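Endoglucanase FnCel5A (Fervidobacterium nodosum, PDB 3NCO) probably hydrolyses internal beta-1,4-glucosidic bonds of cellulose, as a glycoside hydrolase family 5 endoglucanase with a TIM-barrel fold. Local coordinates at residues E52-D56 / S316-K320; Y72-I76 / E121-V126; V97-H103 / L137-N143; Y184-L190 / Y244-W248. All coordinates share one frame; numbering follows the deposited sequence.

All four contacts belong to one eight-stranded TIM barrel. Contact 3 joins two barrel strands, and its centre lies about 7 Å from the centre of the chain. It ends at the C-terminal rim of the barrel, where family 5 enzymes carry their active site. The other three lie further out. Contact 1 touches contact 3 through a probable backbone bond, Asp56 O to Val97 N at 3.0 Å. Contact 2 reaches contact 3 through Trp123 NE1 and Ile141 O, 2.8 Å apart. Contacts 1 and 2 lie on opposite sides of the chain's centre, their centres about 35 Å apart. Contact 4 touches none of the others; its nearest atoms to contact 3 are about 9 Å away.

Contact 1: residues E52-D56 / S316-K320; sequences ERGFD and SALGK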
# COMPACT_ATOMS: atom_id res chain seq x y z
N GLU A 52 -10.46 -8.73 14.40
CA GLU A 52 -11.76 -8.71 15.12
C GLU A 52 -12.69 -7.65 14.56
O GLU A 52 -13.94 -7.82 14.55
CB GLU A 52 -11.62 -8.44 16.65
CG GLU A 52 -10.74 -9.37 17.38
CD GLU A 52 -10.55 -9.01 18.88
OE1 GLU A 52 -11.03 -9.83 19.71
OE2 GLU A 52 -9.90 -7.95 19.23
N ARG A 53 -12.12 -6.51 14.16
CA ARG A 53 -12.95 -5.42 13.64
C ARG A 53 -13.57 -5.76 12.30
O ARG A 53 -14.62 -5.19 11.93
CB ARG A 53 -12.17 -4.10 13.61
CG ARG A 53 -12.98 -2.89 13.13
CD ARG A 53 -14.22 -2.62 14.06
NE ARG A 53 -15.01 -1.47 13.63
CZ ARG A 53 -15.95 -1.53 12.67
NH1 ARG A 53 -16.20 -2.69 12.06
NH2 ARG A 53 -16.62 -0.43 12.31
N GLY A 54 -12.93 -6.69 11.58
CA GLY A 54 -13.50 -7.24 10.37
C GLY A 54 -12.72 -6.92 9.09
O GLY A 54 -13.19 -7.22 8.00
N PHE A 55 -11.52 -6.34 9.23
CA PHE A 55 -10.62 -6.17 8.06
C PHE A 55 -10.18 -7.55 7.55
O PHE A 55 -10.11 -8.51 8.35
CB PHE A 55 -9.40 -5.32 8.44
CG PHE A 55 -9.77 -3.88 8.70
CD1 PHE A 55 -9.97 -3.01 7.64
CD2 PHE A 55 -9.96 -3.41 9.99
CE1 PHE A 55 -10.32 -1.66 7.85
CE2 PHE A 55 -10.38 -2.10 10.24
CZ PHE A 55 -10.52 -1.20 9.16
N ASP A 56 -9.92 -7.65 6.23
CA ASP A 56 -9.45 -8.91 5.65
C ASP A 56 -7.95 -9.01 5.54
O ASP A 56 -7.42 -10.12 5.44
CB ASP A 56 -10.04 -9.09 4.25
CG ASP A 56 -11.55 -9.01 4.23
OD1 ASP A 56 -12.22 -9.85 4.86
OD2 ASP A 56 -12.05 -8.06 3.58
N SER A 316 -16.78 3.95 7.81
CA SER A 316 -16.55 4.51 6.44
C SER A 316 -15.50 3.77 5.64
O SER A 316 -15.68 3.56 4.42
CB SER A 316 -16.15 5.99 6.48
OG SER A 316 -17.30 6.79 6.82
N ALA A 317 -14.39 3.41 6.31
CA ALA A 317 -13.28 2.73 5.62
C ALA A 317 -13.57 1.25 5.32
O ALA A 317 -12.99 0.67 4.37
CB ALA A 317 -11.98 2.83 6.46
N LEU A 318 -14.35 0.63 6.20
CA LEU A 318 -14.53 -0.83 6.18
C LEU A 318 -15.85 -1.25 5.55
O LEU A 318 -15.93 -2.28 4.86
CB LEU A 318 -14.35 -1.40 7.58
CG LEU A 318 -14.45 -2.91 7.75
CD1 LEU A 318 -13.50 -3.60 6.79
CD2 LEU A 318 -14.17 -3.29 9.22
N GLY A 319 -16.89 -0.47 5.80
CA GLY A 319 -18.20 -0.74 5.23
C GLY A 319 -19.09 -1.62 6.07
O GLY A 319 -20.19 -1.96 5.63
N LYS A 320 -18.62 -1.96 7.27
CA LYS A 320 -19.41 -2.71 8.24
C LYS A 320 -18.94 -2.40 9.67
O LYS A 320 -19.65 -2.70 10.66
CB LYS A 320 -19.34 -4.21 7.92
CG LYS A 320 -17.92 -4.76 7.96
CD LYS A 320 -17.84 -6.22 7.55
CE LYS A 320 -16.37 -6.64 7.59
NZ LYS A 320 -16.13 -8.12 7.53
OXT LYS A 320 -17.87 -1.79 9.88
O HOH W 1 -14.39 -9.77 7.19
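Arg53 meets the C-terminal carboxylate of the chain at Lys320. NH1 and NH2 of the guanidinium come end-on and share one oxygen. Arg53 NH1 lies 2.9 Å and Arg53 NH2 3.1 Å from Lys320 OXT. The oxygen stays close to the guanidinium plane, so this is a forked, edge-on salt bridge. Arg53 NH2 also pairs with Glu311, and two negative groups around one guanidinium would probably stabilise its charge.

The side chain of Lys320 runs out fully extended beyond CG. Its NZ donates to Gly54 O at 3.1 Å, in the carbonyl plane and on a lone pair. Water 1 donates to the same Gly54 O and to Asp56 OD1. Its very short approach to Lys320 NZ makes that third link doubtful.

Leu318 supplies the apolar part. With its CG trans to the backbone nitrogen (chi1 -178°), both methyls reach toward Arg53-Phe55. Leu318 CD2 sits over the centre of the Phe55 ring, 4.1 Å from the centroid and 9° off the ring normal, a CH-pi contact. The other methyl, Leu318 CD1, is 3.7 Å from Phe55 CD1. Leu318 CD2 also packs against Arg53 O at 3.3 Å.

What positions these groups is the end of helix 44-53. Gly54 closes it in a Schellman motif with positive phi. Helix 313-318 likewise gives way at Gly319, also with positive phi. Further out, Phe55 meets Trp309 and packs on Ile24 of strand 22-25. Asp56 bonds through its backbone to His22 and Val97, and Ser316 and Ala317 rest on helix 269-285.

Contact 2: residues Y72-I76 / E121-V126; sequences YPYEI and EIWKQV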
# COMPACT_ATOMS: atom_id res chain seq x y z
N TYR A 72 27.90 -4.70 -1.57
CA TYR A 72 27.36 -5.81 -2.32
C TYR A 72 27.68 -7.14 -1.63
O TYR A 72 28.81 -7.33 -1.19
CB TYR A 72 27.98 -5.84 -3.72
CG TYR A 72 27.24 -6.72 -4.69
CD1 TYR A 72 26.18 -6.22 -5.40
CD2 TYR A 72 27.62 -8.07 -4.91
CE1 TYR A 72 25.49 -6.99 -6.30
CE2 TYR A 72 26.91 -8.87 -5.83
CZ TYR A 72 25.85 -8.30 -6.52
OH TYR A 72 25.08 -8.99 -7.44
N PRO A 73 26.70 -8.08 -1.56
CA PRO A 73 25.32 -8.04 -2.10
C PRO A 73 24.24 -7.51 -1.13
O PRO A 73 23.07 -7.89 -1.25
CB PRO A 73 25.04 -9.52 -2.40
CG PRO A 73 25.75 -10.23 -1.28
CD PRO A 73 26.96 -9.38 -0.91
N TYR A 74 24.64 -6.64 -0.21
CA TYR A 74 23.68 -5.86 0.61
C TYR A 74 22.83 -6.77 1.50
O TYR A 74 21.60 -6.67 1.51
CB TYR A 74 22.77 -5.02 -0.29
CG TYR A 74 23.54 -4.21 -1.30
CD1 TYR A 74 24.44 -3.23 -0.89
CD2 TYR A 74 23.40 -4.45 -2.68
CE1 TYR A 74 25.19 -2.51 -1.84
CE2 TYR A 74 24.15 -3.75 -3.64
CZ TYR A 74 25.02 -2.79 -3.19
OH TYR A 74 25.74 -2.09 -4.12
N GLU A 75 23.48 -7.60 2.29
CA GLU A 75 22.79 -8.51 3.19
C GLU A 75 21.89 -7.74 4.13
O GLU A 75 22.33 -6.77 4.75
CB GLU A 75 23.78 -9.30 4.05
CG GLU A 75 23.50 -10.75 4.07
CD GLU A 75 24.04 -11.40 2.80
OE1 GLU A 75 23.25 -11.62 1.84
OE2 GLU A 75 25.27 -11.70 2.75
N ILE A 76 20.64 -8.18 4.26
CA ILE A 76 19.74 -7.62 5.24
C ILE A 76 20.21 -8.05 6.65
O ILE A 76 20.51 -9.24 6.91
CB ILE A 76 18.32 -8.15 5.00
CG1 ILE A 76 17.84 -7.76 3.59
CG2 ILE A 76 17.39 -7.63 6.09
CD1 ILE A 76 16.48 -8.42 3.22
N GLU A 121 18.62 -6.77 -5.12
CA GLU A 121 19.25 -7.63 -4.09
C GLU A 121 18.41 -7.74 -2.82
O GLU A 121 18.30 -8.83 -2.25
CB GLU A 121 20.63 -7.11 -3.71
CG GLU A 121 21.66 -7.17 -4.85
CD GLU A 121 21.72 -8.55 -5.53
OE1 GLU A 121 21.89 -9.57 -4.81
OE2 GLU A 121 21.59 -8.65 -6.77
N ILE A 122 17.76 -6.65 -2.42
CA ILE A 122 16.82 -6.72 -1.27
C ILE A 122 15.76 -7.77 -1.55
O ILE A 122 15.51 -8.66 -0.74
CB ILE A 122 16.17 -5.33 -1.00
CG1 ILE A 122 17.20 -4.44 -0.32
CG2 ILE A 122 14.88 -5.46 -0.11
CD1 ILE A 122 16.85 -2.96 -0.33
N TRP A 123 15.15 -7.68 -2.71
CA TRP A 123 14.07 -8.59 -3.04
C TRP A 123 14.53 -10.04 -3.25
O TRP A 123 13.77 -10.99 -2.96
CB TRP A 123 13.23 -8.05 -4.19
CG TRP A 123 12.09 -7.19 -3.61
CD1 TRP A 123 11.92 -5.80 -3.68
CD2 TRP A 123 11.03 -7.67 -2.80
NE1 TRP A 123 10.78 -5.43 -3.00
CE2 TRP A 123 10.24 -6.56 -2.42
CE3 TRP A 123 10.68 -8.96 -2.35
CZ2 TRP A 123 9.08 -6.70 -1.62
CZ3 TRP A 123 9.56 -9.11 -1.59
CH2 TRP A 123 8.75 -7.99 -1.21
N LYS A 124 15.75 -10.23 -3.76
CA LYS A 124 16.26 -11.60 -3.86
C LYS A 124 16.25 -12.24 -2.47
O LYS A 124 15.84 -13.41 -2.28
CB LYS A 124 17.67 -11.57 -4.43
CG LYS A 124 18.31 -12.94 -4.51
CD LYS A 124 19.64 -12.81 -5.26
CE LYS A 124 20.26 -14.20 -5.60
NZ LYS A 124 19.52 -14.84 -6.78
N GLN A 125 16.68 -11.46 -1.49
CA GLN A 125 16.73 -11.93 -0.12
C GLN A 125 15.36 -12.10 0.54
O GLN A 125 15.15 -13.07 1.28
CB GLN A 125 17.55 -10.96 0.69
CG GLN A 125 19.00 -11.07 0.32
CD GLN A 125 19.79 -10.04 1.07
OE1 GLN A 125 20.02 -10.20 2.25
NE2 GLN A 125 20.10 -8.91 0.42
N VAL A 126 14.47 -11.14 0.39
CA VAL A 126 13.15 -11.21 1.02
C VAL A 126 12.37 -12.39 0.41
O VAL A 126 11.78 -13.24 1.15
CB VAL A 126 12.36 -9.92 0.84
CG1 VAL A 126 10.96 -10.10 1.49
CG2 VAL A 126 13.12 -8.72 1.45
O HOH W 2 21.48 -10.16 -2.16
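This contact lies in the outer layer of the TIM barrel. The loop that leads from strand 57-60 to helix 78-93 leans on helix 112-130. Gln125 of that helix carries the contact. Its amide bridges the loop backbone on both sides of Glu75. Gln125 NE2 donates to Tyr74 O at 2.9 Å, with a nearly straight N-H angle of 169°. The acceptor lies in the amide plane, but the donor sits well above the Tyr74 carbonyl plane. Gln125 OE1 accepts from Ile76 N, also at 2.9 Å and 167°. The side chain is extended beyond CG (chi2 176°), which carries the amide far enough to reach both. Gln125 NE2 gives a further bond to Glu121 O, 3.2 Å away, one helical turn back. Three bonds therefore fix the rotation of the amide.

Glu121 packs against Tyr72-Tyr74, the first part of segment 72-76. Its CG touches the edge of the Tyr74 ring, 3.9 Å from Tyr74 CD2. Its CB lies 3.6 Å from Pro73 O. Water 2 lies within bonding distance of both Pro73 O and Glu121 OE1, 2.7 Å from the latter. A cis peptide before Pro73 turns the chain here, and Tyr74 has positive phi. The ring of Tyr74 is covered on one face by Tyr72 CA.

On the buried side, Ile76 and Gln125 run past each other in opposite directions. Ile76 also packs on Trp64 and Ile68, and Val126 touches Trp64 too. Ile76 CD1 ends 3.7 Å from Gln125 CB and 3.8 Å from Val126 CG2.

Contact 3: residues V97-H103 / L137-N143; sequences VVIINCH and LFFEIFN
Strands 97-101 and 137-140 run parallel, their axes 4.7 Å apart at closest and 26° from each other. These third and fourth strands of the TIM barrel pair Val98 with Leu137, Ile99 with Phe138 and Ile100 with Phe139. Phe138 N donates to Val98 O at 2.8 Å, and Ile100 N to Phe138 O at 3.1 Å. The bond from Glu140 N to Ile100 O is weak. Beyond the strands, Asn143 N donates to Cys102 O at 2.9 Å.

Val98, Ile100, Leu137 and Phe139 share the face that meets the helices. Leu137 CD1 packs 3.9 Å from Val98 CG1, while Ile100 lies alongside Phe139. Val88 and Phe130 pack on this layer.

Ile99, Asn101, Phe138 and Glu140 line the other face, inside the barrel. Val97 CG1 lies over one face of the Phe138 ring in a CH-pi contact. Glu140 has CG opposite its backbone nitrogen (chi1 178°) and a straight chain beyond, which carries the carboxylate alongside Asn101 to a salt bridge between OE1 and Arg59. Its OE2 lies close to Asp177 OD1. Asn101 OD1 is held by Ile62 N.

Both segments end at the C-terminal rim. By position, Asn143 is probably the family 5 Asn before the acid/base glutamate. Its ND2 bonds weakly to Glu260, where the family nucleophile is expected. Asn143 OD1 stands over one face of His103, 3.0 Å from His103 NE2, but makes no hydrogen bond to it.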
# COMPACT_ATOMS: atom_id res chain seq x y z
N VAL A 97 -4.80 -11.59 5.31
CA VAL A 97 -3.92 -11.62 4.16
C VAL A 97 -2.90 -10.52 4.45
O VAL A 97 -3.26 -9.49 5.07
CB VAL A 97 -4.74 -11.34 2.88
CG1 VAL A 97 -3.85 -10.96 1.70
CG2 VAL A 97 -5.49 -12.63 2.53
N VAL A 98 -1.64 -10.75 4.05
CA VAL A 98 -0.60 -9.81 4.45
C VAL A 98 0.14 -9.39 3.18
O VAL A 98 0.52 -10.28 2.38
CB VAL A 98 0.40 -10.47 5.43
CG1 VAL A 98 1.47 -9.46 5.82
CG2 VAL A 98 -0.39 -11.04 6.65
N ILE A 99 0.34 -8.06 3.03
CA ILE A 99 1.10 -7.52 1.90
C ILE A 99 2.35 -6.90 2.52
O ILE A 99 2.23 -6.04 3.39
CB ILE A 99 0.27 -6.44 1.16
CG1 ILE A 99 -0.97 -6.99 0.41
CG2 ILE A 99 1.15 -5.76 0.09
CD1 ILE A 99 -2.03 -5.97 0.15
N ILE A 100 3.54 -7.37 2.12
CA ILE A 100 4.78 -6.72 2.59
C ILE A 100 5.44 -6.05 1.37
O ILE A 100 5.49 -6.67 0.28
CB ILE A 100 5.76 -7.74 3.31
CG1 ILE A 100 6.30 -8.82 2.32
CG2 ILE A 100 5.18 -8.33 4.68
CD1 ILE A 100 7.33 -9.78 3.02
N ASN A 101 5.96 -4.83 1.56
CA ASN A 101 6.40 -4.01 0.41
C ASN A 101 7.88 -3.61 0.73
O ASN A 101 8.45 -3.97 1.75
CB ASN A 101 5.45 -2.77 0.13
CG ASN A 101 5.65 -1.58 1.09
OD1 ASN A 101 6.53 -1.61 1.97
ND2 ASN A 101 4.81 -0.52 0.93
N CYS A 102 8.48 -2.82 -0.17
CA CYS A 102 9.59 -1.97 0.23
C CYS A 102 9.12 -0.52 0.05
O CYS A 102 8.44 -0.19 -0.92
CB CYS A 102 10.77 -2.28 -0.68
SG CYS A 102 12.34 -1.41 -0.25
N HIS A 103 9.52 0.35 0.98
CA HIS A 103 8.91 1.66 1.18
C HIS A 103 10.02 2.62 1.62
O HIS A 103 11.01 2.25 2.29
CB HIS A 103 7.89 1.52 2.30
CG HIS A 103 6.68 2.42 2.23
ND1 HIS A 103 6.66 3.75 2.61
CD2 HIS A 103 5.41 2.10 1.96
CE1 HIS A 103 5.41 4.19 2.59
NE2 HIS A 103 4.64 3.22 2.16
N LEU A 137 0.33 -14.56 1.99
CA LEU A 137 1.36 -13.49 1.97
C LEU A 137 1.63 -13.07 0.51
O LEU A 137 2.07 -13.91 -0.30
CB LEU A 137 2.68 -13.97 2.56
CG LEU A 137 3.85 -12.97 2.50
CD1 LEU A 137 3.60 -11.72 3.40
CD2 LEU A 137 5.15 -13.68 2.88
N PHE A 138 1.46 -11.77 0.25
CA PHE A 138 1.73 -11.15 -1.07
C PHE A 138 2.96 -10.24 -0.99
O PHE A 138 3.18 -9.63 0.07
CB PHE A 138 0.55 -10.25 -1.49
CG PHE A 138 -0.75 -10.96 -1.71
CD1 PHE A 138 -0.86 -12.33 -1.62
CD2 PHE A 138 -1.87 -10.23 -2.08
CE1 PHE A 138 -2.13 -12.96 -1.77
CE2 PHE A 138 -3.12 -10.84 -2.27
CZ PHE A 138 -3.25 -12.22 -2.09
N PHE A 139 3.73 -10.14 -2.09
CA PHE A 139 4.85 -9.19 -2.11
C PHE A 139 4.44 -7.94 -2.87
O PHE A 139 3.54 -8.00 -3.72
CB PHE A 139 6.03 -9.78 -2.88
CG PHE A 139 6.65 -10.98 -2.20
CD1 PHE A 139 6.38 -11.20 -0.85
CD2 PHE A 139 7.55 -11.84 -2.89
CE1 PHE A 139 6.91 -12.28 -0.18
CE2 PHE A 139 8.14 -12.93 -2.23
CZ PHE A 139 7.84 -13.15 -0.85
N GLU A 140 5.10 -6.80 -2.60
CA GLU A 140 4.81 -5.56 -3.30
C GLU A 140 6.13 -4.84 -3.56
O GLU A 140 6.70 -4.31 -2.62
CB GLU A 140 3.90 -4.70 -2.44
CG GLU A 140 3.61 -3.35 -3.15
CD GLU A 140 2.71 -2.39 -2.39
OE1 GLU A 140 2.35 -2.72 -1.24
OE2 GLU A 140 2.39 -1.33 -2.92
N ILE A 141 6.63 -4.89 -4.81
CA ILE A 141 8.01 -4.52 -5.11
C ILE A 141 8.46 -3.17 -4.54
O ILE A 141 9.50 -3.09 -3.86
CB ILE A 141 8.26 -4.53 -6.61
CG1 ILE A 141 8.20 -5.99 -7.04
CG2 ILE A 141 9.70 -4.03 -6.94
CD1 ILE A 141 8.14 -6.17 -8.59
N PHE A 142 7.67 -2.13 -4.80
CA PHE A 142 8.04 -0.79 -4.31
C PHE A 142 6.83 0.12 -4.17
O PHE A 142 5.95 0.14 -5.03
CB PHE A 142 9.13 -0.15 -5.17
CG PHE A 142 9.77 1.04 -4.54
CD1 PHE A 142 10.47 0.94 -3.31
CD2 PHE A 142 9.62 2.29 -5.13
CE1 PHE A 142 11.02 2.09 -2.71
CE2 PHE A 142 10.19 3.43 -4.56
CZ PHE A 142 10.88 3.34 -3.36
N ASN A 143 6.84 0.92 -3.11
CA ASN A 143 5.79 1.90 -2.86
C ASN A 143 6.03 3.18 -3.64
O ASN A 143 7.07 3.81 -3.53
CB ASN A 143 5.84 2.23 -1.37
CG ASN A 143 4.83 3.27 -0.97
OD1 ASN A 143 5.20 4.40 -0.58
ND2 ASN A 143 3.63 2.94 -1.10

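Contact 4: residues Y184-L190 / Y244-W248; sequences YSYVREL and YVSEW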
# COMPACT_ATOMS: atom_id res chain seq x y z
N TYR A 184 -3.63 8.11 -9.67
CA TYR A 184 -4.54 7.37 -10.56
C TYR A 184 -4.28 7.70 -12.04
O TYR A 184 -4.39 6.81 -12.88
CB TYR A 184 -6.03 7.64 -10.19
CG TYR A 184 -6.48 8.95 -10.77
CD1 TYR A 184 -7.04 9.01 -12.04
CD2 TYR A 184 -6.22 10.15 -10.10
CE1 TYR A 184 -7.37 10.21 -12.63
CE2 TYR A 184 -6.53 11.40 -10.71
CZ TYR A 184 -7.13 11.39 -11.98
OH TYR A 184 -7.41 12.59 -12.60
N SER A 185 -3.93 8.95 -12.34
CA SER A 185 -3.89 9.37 -13.73
C SER A 185 -2.69 8.81 -14.47
O SER A 185 -2.64 8.91 -15.73
CB SER A 185 -3.90 10.88 -13.85
OG SER A 185 -2.72 11.42 -13.31
N TYR A 186 -1.71 8.28 -13.75
CA TYR A 186 -0.51 7.78 -14.39
C TYR A 186 -0.60 6.29 -14.70
O TYR A 186 0.37 5.67 -15.11
CB TYR A 186 0.72 8.10 -13.51
CG TYR A 186 1.03 9.56 -13.44
CD1 TYR A 186 1.98 10.11 -14.29
CD2 TYR A 186 0.39 10.39 -12.51
CE1 TYR A 186 2.26 11.47 -14.26
CE2 TYR A 186 0.69 11.77 -12.45
CZ TYR A 186 1.64 12.28 -13.32
OH TYR A 186 1.96 13.62 -13.29
N VAL A 187 -1.77 5.71 -14.51
CA VAL A 187 -1.96 4.29 -14.76
C VAL A 187 -1.54 3.93 -16.21
O VAL A 187 -0.93 2.89 -16.46
CB VAL A 187 -3.41 3.86 -14.37
CG1 VAL A 187 -4.44 4.22 -15.46
CG2 VAL A 187 -3.44 2.42 -14.04
N ARG A 188 -1.79 4.82 -17.18
CA ARG A 188 -1.51 4.53 -18.56
C ARG A 188 -0.02 4.49 -18.86
O ARG A 188 0.38 4.09 -19.95
CB ARG A 188 -2.18 5.58 -19.47
CG ARG A 188 -1.72 7.05 -19.15
CD ARG A 188 -2.48 8.04 -20.07
NE ARG A 188 -1.97 9.41 -20.14
CZ ARG A 188 -2.30 10.46 -19.36
NH1 ARG A 188 -1.73 11.65 -19.63
NH2 ARG A 188 -3.14 10.35 -18.29
N GLU A 189 0.82 4.95 -17.92
CA GLU A 189 2.26 4.96 -18.18
C GLU A 189 2.85 3.64 -17.78
O GLU A 189 3.97 3.37 -18.10
CB GLU A 189 2.96 6.07 -17.34
CG GLU A 189 2.35 7.46 -17.46
CD GLU A 189 2.55 8.12 -18.79
OE1 GLU A 189 3.37 7.62 -19.62
OE2 GLU A 189 1.89 9.16 -19.02
N LEU A 190 2.10 2.82 -17.06
CA LEU A 190 2.65 1.54 -16.56
C LEU A 190 2.64 0.52 -17.68
O LEU A 190 1.60 0.31 -18.32
CB LEU A 190 1.80 1.06 -15.39
CG LEU A 190 2.20 -0.19 -14.64
CD1 LEU A 190 3.63 -0.09 -14.08
CD2 LEU A 190 1.16 -0.48 -13.51
N TYR A 244 -11.54 5.73 -15.00
CA TYR A 244 -10.36 5.74 -15.82
C TYR A 244 -9.46 4.56 -15.48
O TYR A 244 -8.95 3.89 -16.39
CB TYR A 244 -9.64 7.08 -15.62
CG TYR A 244 -8.39 7.27 -16.42
CD1 TYR A 244 -8.46 7.55 -17.78
CD2 TYR A 244 -7.13 7.27 -15.80
CE1 TYR A 244 -7.32 7.78 -18.52
CE2 TYR A 244 -5.93 7.48 -16.59
CZ TYR A 244 -6.09 7.74 -17.94
OH TYR A 244 -5.01 7.99 -18.77
N VAL A 245 -9.25 4.29 -14.18
CA VAL A 245 -8.37 3.14 -13.80
C VAL A 245 -9.02 1.81 -14.19
O VAL A 245 -8.32 0.90 -14.68
CB VAL A 245 -8.06 3.16 -12.31
CG1 VAL A 245 -7.18 1.92 -11.87
CG2 VAL A 245 -7.32 4.53 -11.95
N SER A 246 -10.33 1.70 -13.96
CA SER A 246 -11.05 0.50 -14.29
C SER A 246 -11.01 0.22 -15.78
O SER A 246 -10.74 -0.91 -16.20
CB SER A 246 -12.51 0.66 -13.80
OG SER A 246 -13.30 -0.36 -14.37
N GLU A 247 -11.25 1.22 -16.62
CA GLU A 247 -11.16 0.94 -18.06
C GLU A 247 -9.75 0.47 -18.48
O GLU A 247 -9.60 -0.47 -19.29
CB GLU A 247 -11.59 2.18 -18.87
CG GLU A 247 -13.06 2.59 -18.62
CD GLU A 247 -13.48 3.90 -19.32
OE1 GLU A 247 -12.58 4.70 -19.73
OE2 GLU A 247 -14.70 4.16 -19.44
N TRP A 248 -8.73 1.11 -17.93
CA TRP A 248 -7.35 0.66 -18.20
C TRP A 248 -7.10 -0.78 -17.74
O TRP A 248 -6.51 -1.58 -18.48
CB TRP A 248 -6.33 1.65 -17.57
CG TRP A 248 -4.92 1.25 -17.81
CD1 TRP A 248 -4.12 1.63 -18.84
CD2 TRP A 248 -4.12 0.37 -16.99
NE1 TRP A 248 -2.88 1.04 -18.73
CE2 TRP A 248 -2.84 0.26 -17.60
CE3 TRP A 248 -4.36 -0.34 -15.79
CZ2 TRP A 248 -1.78 -0.51 -17.04
CZ3 TRP A 248 -3.32 -1.13 -15.25
CH2 TRP A 248 -2.04 -1.20 -15.87
O HOH W 3 -0.37 1.07 -20.12
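Trp248 of helix 232-252 packs against Val187 on the outside of the TIM barrel. The helix lies between strands 198-204 and 256-261. Val187 belongs to a 3-10 segment, residues 184-189, in the connection from strand 174-177 to strand 198-204.

The tryptophan can be followed outward. Its CB and CG each lie 3.8 Å from Val187 CG1. CG stands opposite the backbone nitrogen (chi1 -180°), and this turns the indole across the 3-10 segment. Trp248 CE3 is 3.4 Å from Val187 CG2. This methyl sits over the six-membered ring, 3.7 Å from its centroid, a CH-pi contact. The backbone carbonyl of Val187 covers the same indole, with Trp248 CE2 3.4 Å from Val187 O. At the far edge, Trp248 CZ2 nears Leu190 O, and Trp248 CH2 meets Leu190 CD2 at 4.0 Å. Leu190 is backed by Trp154 and Tyr158 of helix 151-168.

One turn earlier, Tyr244 presses the edge of its ring toward Ser185 O. Its CE2 lies 3.8 Å from Val187 CG1, so the valine is wedged between two aromatic side chains. Arg188 NH2 may donate to Tyr244 OH, but the hydroxyl is crowded in the model and the bond is doubtful. Val245 CG2 touches Tyr184 CB, and both residues rest on Phe202 of strand 198-204. Tyr184 also stacks on His241.

The indole nitrogen is satisfied by water 3, in the plane of the ring. The water accepts from Trp248 NE1 at 2.9 Å and donates to Arg188 O and Leu190 O.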